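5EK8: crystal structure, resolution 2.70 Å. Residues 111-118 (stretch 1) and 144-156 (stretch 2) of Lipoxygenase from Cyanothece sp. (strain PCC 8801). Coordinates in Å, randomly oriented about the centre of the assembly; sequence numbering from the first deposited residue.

Stretch 1, residues 111-118: DAPDLELR
Stretch 2 (144-156) GGDNVTQKTYDFG

Two segments of one chain, 28 or more residues apart at their points of contact, bury 540 Å² between them, both sides summed. They run antiparallel where they meet: CA of Ala-112 lies 5.0 Å from CA of Asn-147, CA of Asp-114 4.1 Å from CA of Asp-146, and CA of Leu-115 4.8 Å from CA of Gly-144. Residues 115-118 and 152-156 are strands; the polar contacts involve mainly the loop from Gly-144 to Val-148.

Backbone hydrogen bonds fix this register. Leu-115 is bonded through both its polar backbone atoms: its N donates to Gly-145 O (2.9 Å, 147° at the hydrogen), and its O accepts from Gly-144 N (3.0 Å, 147°). Extended torsions at Leu-115 (phi/psi -70/151) and Gly-145 (-64/156) accompany this pairing. Two residues before Leu-115, Pro-113 O accepts from Val-148 N at 3.1 Å and 148°. Proline has no amide hydrogen to give, but its carbonyl remains available.

A side chain supplies the fourth bond. Asp-114 points its CA-to-CB bond sideways, yet with chi1 -58° (m) and chi2 -29° its OD1 reaches Asn-147 N at 2.7 Å, nearly linear at 174°. Asn-147 adopts phi/psi 55/38, a left-handed conformation that asparagine tolerates comparatively well. Its O also accepts from Thr-149 OG1 (3.2 Å).

The apolar contacts centre on Leu-115, which loses 105 Å² to the other stretch. Its CB points toward that stretch, and the m,t rotamer (-71°, -177°) brings CD1 to 3.7 Å from both Val-148 CG2 and Tyr-153 CD2. Val-148 is t (175°); Tyr-153 has chi1 178° and chi2 79°, its ring meeting the leucine obliquely. Leu-117, t,p (-163°, 67°), sets CD2 4.3 Å from the centroid of the Phe-155 ring and 4° off its normal, a CH-pi contact over the face; Phe-155 has chi1 -62° and chi2 -101°. At the other end, Ala-112 is extended (-149/137), and its buried methyl CB packs 3.6 Å from Thr-149 CG2 and 3.7 Å from Val-148 O.

Gly-144 and Gly-145 suit crowded positions. An ideal CB on Gly-144 would lie 2.8 Å from Phe-155 CE1 and a tight 3.3 Å from Leu-115 CB; one on Gly-145 would fall 2.8 Å from Tyr-153 CE1. Gly-145 N makes a weak hydrogen bond to Tyr-153 OH (2.8 Å, 119°).

Glu-116 points away, and its OE1 forms a salt bridge with Arg-118 NE at 2.9 Å.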

# COMPACT_ATOMS: atom_id res chain seq x y z
N ASP A 111 -5.21 -41.14 30.35
CA ASP A 111 -6.38 -41.17 31.22
C ASP A 111 -7.05 -39.81 31.31
O ASP A 111 -8.25 -39.72 31.57
CB ASP A 111 -5.97 -41.63 32.62
CG ASP A 111 -5.12 -42.89 32.59
OD1 ASP A 111 -5.39 -43.78 31.75
OD2 ASP A 111 -4.18 -42.98 33.40
N ALA A 112 -6.27 -38.75 31.10
CA ALA A 112 -6.78 -37.39 31.18
C ALA A 112 -6.03 -36.47 30.22
O ALA A 112 -4.81 -36.55 30.10
CB ALA A 112 -6.67 -36.86 32.60
N PRO A 113 -6.77 -35.60 29.52
CA PRO A 113 -6.15 -34.66 28.59
C PRO A 113 -5.26 -33.60 29.26
O PRO A 113 -5.57 -33.12 30.36
CB PRO A 113 -7.34 -34.01 27.89
CG PRO A 113 -8.52 -34.26 28.78
CD PRO A 113 -8.24 -35.57 29.44
N ASP A 114 -4.16 -33.26 28.60
CA ASP A 114 -3.33 -32.12 28.97
C ASP A 114 -3.63 -31.00 27.99
O ASP A 114 -3.15 -31.00 26.86
CB ASP A 114 -1.84 -32.49 28.94
CG ASP A 114 -1.51 -33.65 29.86
OD1 ASP A 114 -2.21 -33.82 30.88
OD2 ASP A 114 -0.55 -34.40 29.57
N LEU A 115 -4.42 -30.03 28.44
CA LEU A 115 -5.10 -29.11 27.54
C LEU A 115 -4.20 -28.10 26.83
O LEU A 115 -3.15 -27.70 27.32
CB LEU A 115 -6.20 -28.36 28.30
CG LEU A 115 -7.40 -29.24 28.65
CD1 LEU A 115 -8.48 -28.43 29.34
CD2 LEU A 115 -7.94 -29.93 27.41
N GLU A 116 -4.67 -27.70 25.65
CA GLU A 116 -4.01 -26.73 24.78
C GLU A 116 -5.08 -26.02 23.97
O GLU A 116 -5.89 -26.66 23.30
CB GLU A 116 -3.00 -27.41 23.86
CG GLU A 116 -2.68 -26.62 22.60
CD GLU A 116 -1.67 -27.33 21.69
OE1 GLU A 116 -2.03 -27.69 20.55
OE2 GLU A 116 -0.51 -27.52 22.13
N LEU A 117 -5.11 -24.70 24.05
CA LEU A 117 -6.13 -23.92 23.37
C LEU A 117 -5.58 -23.26 22.11
O LEU A 117 -4.57 -22.55 22.17
CB LEU A 117 -6.71 -22.87 24.31
CG LEU A 117 -8.04 -22.25 23.88
CD1 LEU A 117 -9.14 -23.30 23.93
CD2 LEU A 117 -8.37 -21.06 24.77
N ARG A 118 -6.23 -23.48 20.98
CA ARG A 118 -5.78 -22.89 19.73
C ARG A 118 -6.72 -21.79 19.25
O ARG A 118 -7.93 -21.99 19.13
CB ARG A 118 -5.64 -23.95 18.65
CG ARG A 118 -4.66 -25.05 18.99
CD ARG A 118 -4.29 -25.87 17.77
NE ARG A 118 -3.54 -27.07 18.13
CZ ARG A 118 -3.16 -28.00 17.26
NH1 ARG A 118 -3.47 -27.88 15.97
NH2 ARG A 118 -2.49 -29.06 17.68
N GLY A 144 -2.58 -24.99 28.52
CA GLY A 144 -3.49 -25.11 29.64
C GLY A 144 -3.05 -26.17 30.63
O GLY A 144 -1.96 -26.73 30.51
N GLY A 145 -3.91 -26.46 31.60
CA GLY A 145 -3.59 -27.40 32.67
C GLY A 145 -3.36 -28.82 32.22
O GLY A 145 -3.84 -29.25 31.17
N ASP A 146 -2.60 -29.56 33.02
CA ASP A 146 -2.32 -30.97 32.74
C ASP A 146 -3.17 -31.86 33.63
O ASP A 146 -3.61 -31.44 34.70
CB ASP A 146 -0.83 -31.27 32.95
CG ASP A 146 0.07 -30.23 32.33
OD1 ASP A 146 1.17 -29.99 32.86
OD2 ASP A 146 -0.33 -29.64 31.30
N ASN A 147 -3.40 -33.09 33.18
CA ASN A 147 -4.20 -34.07 33.92
C ASN A 147 -5.58 -33.53 34.27
O ASN A 147 -6.09 -33.79 35.37
CB ASN A 147 -3.47 -34.49 35.20
CG ASN A 147 -3.56 -35.98 35.45
OD1 ASN A 147 -3.43 -36.79 34.53
ND2 ASN A 147 -3.79 -36.36 36.70
N VAL A 148 -6.18 -32.79 33.35
CA VAL A 148 -7.49 -32.19 33.58
C VAL A 148 -8.56 -33.25 33.78
O VAL A 148 -8.94 -33.95 32.84
CB VAL A 148 -7.90 -31.26 32.42
CG1 VAL A 148 -9.32 -30.74 32.63
CG2 VAL A 148 -6.91 -30.11 32.30
N THR A 149 -9.04 -33.35 35.01
CA THR A 149 -10.06 -34.34 35.37
C THR A 149 -11.26 -33.65 36.01
O THR A 149 -11.97 -34.24 36.83
CB THR A 149 -9.49 -35.39 36.33
OG1 THR A 149 -8.54 -34.78 37.21
CG2 THR A 149 -8.79 -36.48 35.54
N GLN A 150 -11.48 -32.40 35.63
CA GLN A 150 -12.62 -31.62 36.09
C GLN A 150 -13.57 -31.41 34.91
O GLN A 150 -13.12 -31.17 33.79
CB GLN A 150 -12.16 -30.29 36.66
CG GLN A 150 -10.71 -30.29 37.10
CD GLN A 150 -10.06 -28.92 36.97
OE1 GLN A 150 -10.73 -27.92 36.71
NE2 GLN A 150 -8.74 -28.87 37.15
N LYS A 151 -14.87 -31.48 35.16
CA LYS A 151 -15.83 -31.36 34.06
C LYS A 151 -15.89 -29.93 33.52
O LYS A 151 -16.53 -29.66 32.51
CB LYS A 151 -17.23 -31.82 34.49
CG LYS A 151 -18.06 -32.34 33.32
CD LYS A 151 -19.37 -32.96 33.77
CE LYS A 151 -19.65 -34.24 33.00
NZ LYS A 151 -21.09 -34.61 33.02
N THR A 152 -15.22 -29.00 34.21
CA THR A 152 -15.03 -27.64 33.73
C THR A 152 -13.62 -27.15 34.04
O THR A 152 -13.25 -27.04 35.21
CB THR A 152 -16.04 -26.63 34.35
OG1 THR A 152 -15.75 -26.47 35.74
CG2 THR A 152 -17.48 -27.09 34.18
N TYR A 153 -12.84 -26.86 33.01
CA TYR A 153 -11.53 -26.25 33.22
C TYR A 153 -11.53 -24.82 32.72
O TYR A 153 -11.90 -24.55 31.58
CB TYR A 153 -10.42 -27.04 32.52
CG TYR A 153 -9.06 -26.39 32.69
CD1 TYR A 153 -8.34 -26.54 33.87
CD2 TYR A 153 -8.50 -25.61 31.68
CE1 TYR A 153 -7.10 -25.95 34.04
CE2 TYR A 153 -7.26 -25.01 31.84
CZ TYR A 153 -6.56 -25.18 33.02
OH TYR A 153 -5.33 -24.59 33.18
N ASP A 154 -11.10 -23.90 33.58
CA ASP A 154 -11.16 -22.47 33.26
C ASP A 154 -9.79 -21.85 33.04
O ASP A 154 -8.93 -21.88 33.92
CB ASP A 154 -11.91 -21.73 34.36
CG ASP A 154 -11.93 -20.22 34.15
OD1 ASP A 154 -12.48 -19.78 33.12
OD2 ASP A 154 -11.40 -19.49 35.01
N PHE A 155 -9.58 -21.28 31.85
CA PHE A 155 -8.35 -20.56 31.55
C PHE A 155 -8.36 -19.19 32.21
O PHE A 155 -7.31 -18.60 32.46
CB PHE A 155 -8.15 -20.41 30.04
CG PHE A 155 -8.02 -21.70 29.31
CD1 PHE A 155 -6.77 -22.17 28.92
CD2 PHE A 155 -9.14 -22.46 28.99
CE1 PHE A 155 -6.64 -23.36 28.23
CE2 PHE A 155 -9.02 -23.65 28.30
CZ PHE A 155 -7.77 -24.10 27.92
N GLY A 156 -9.56 -18.68 32.47
CA GLY A 156 -9.72 -17.33 32.96
C GLY A 156 -9.46 -16.36 31.82
O GLY A 156 -9.62 -16.72 30.65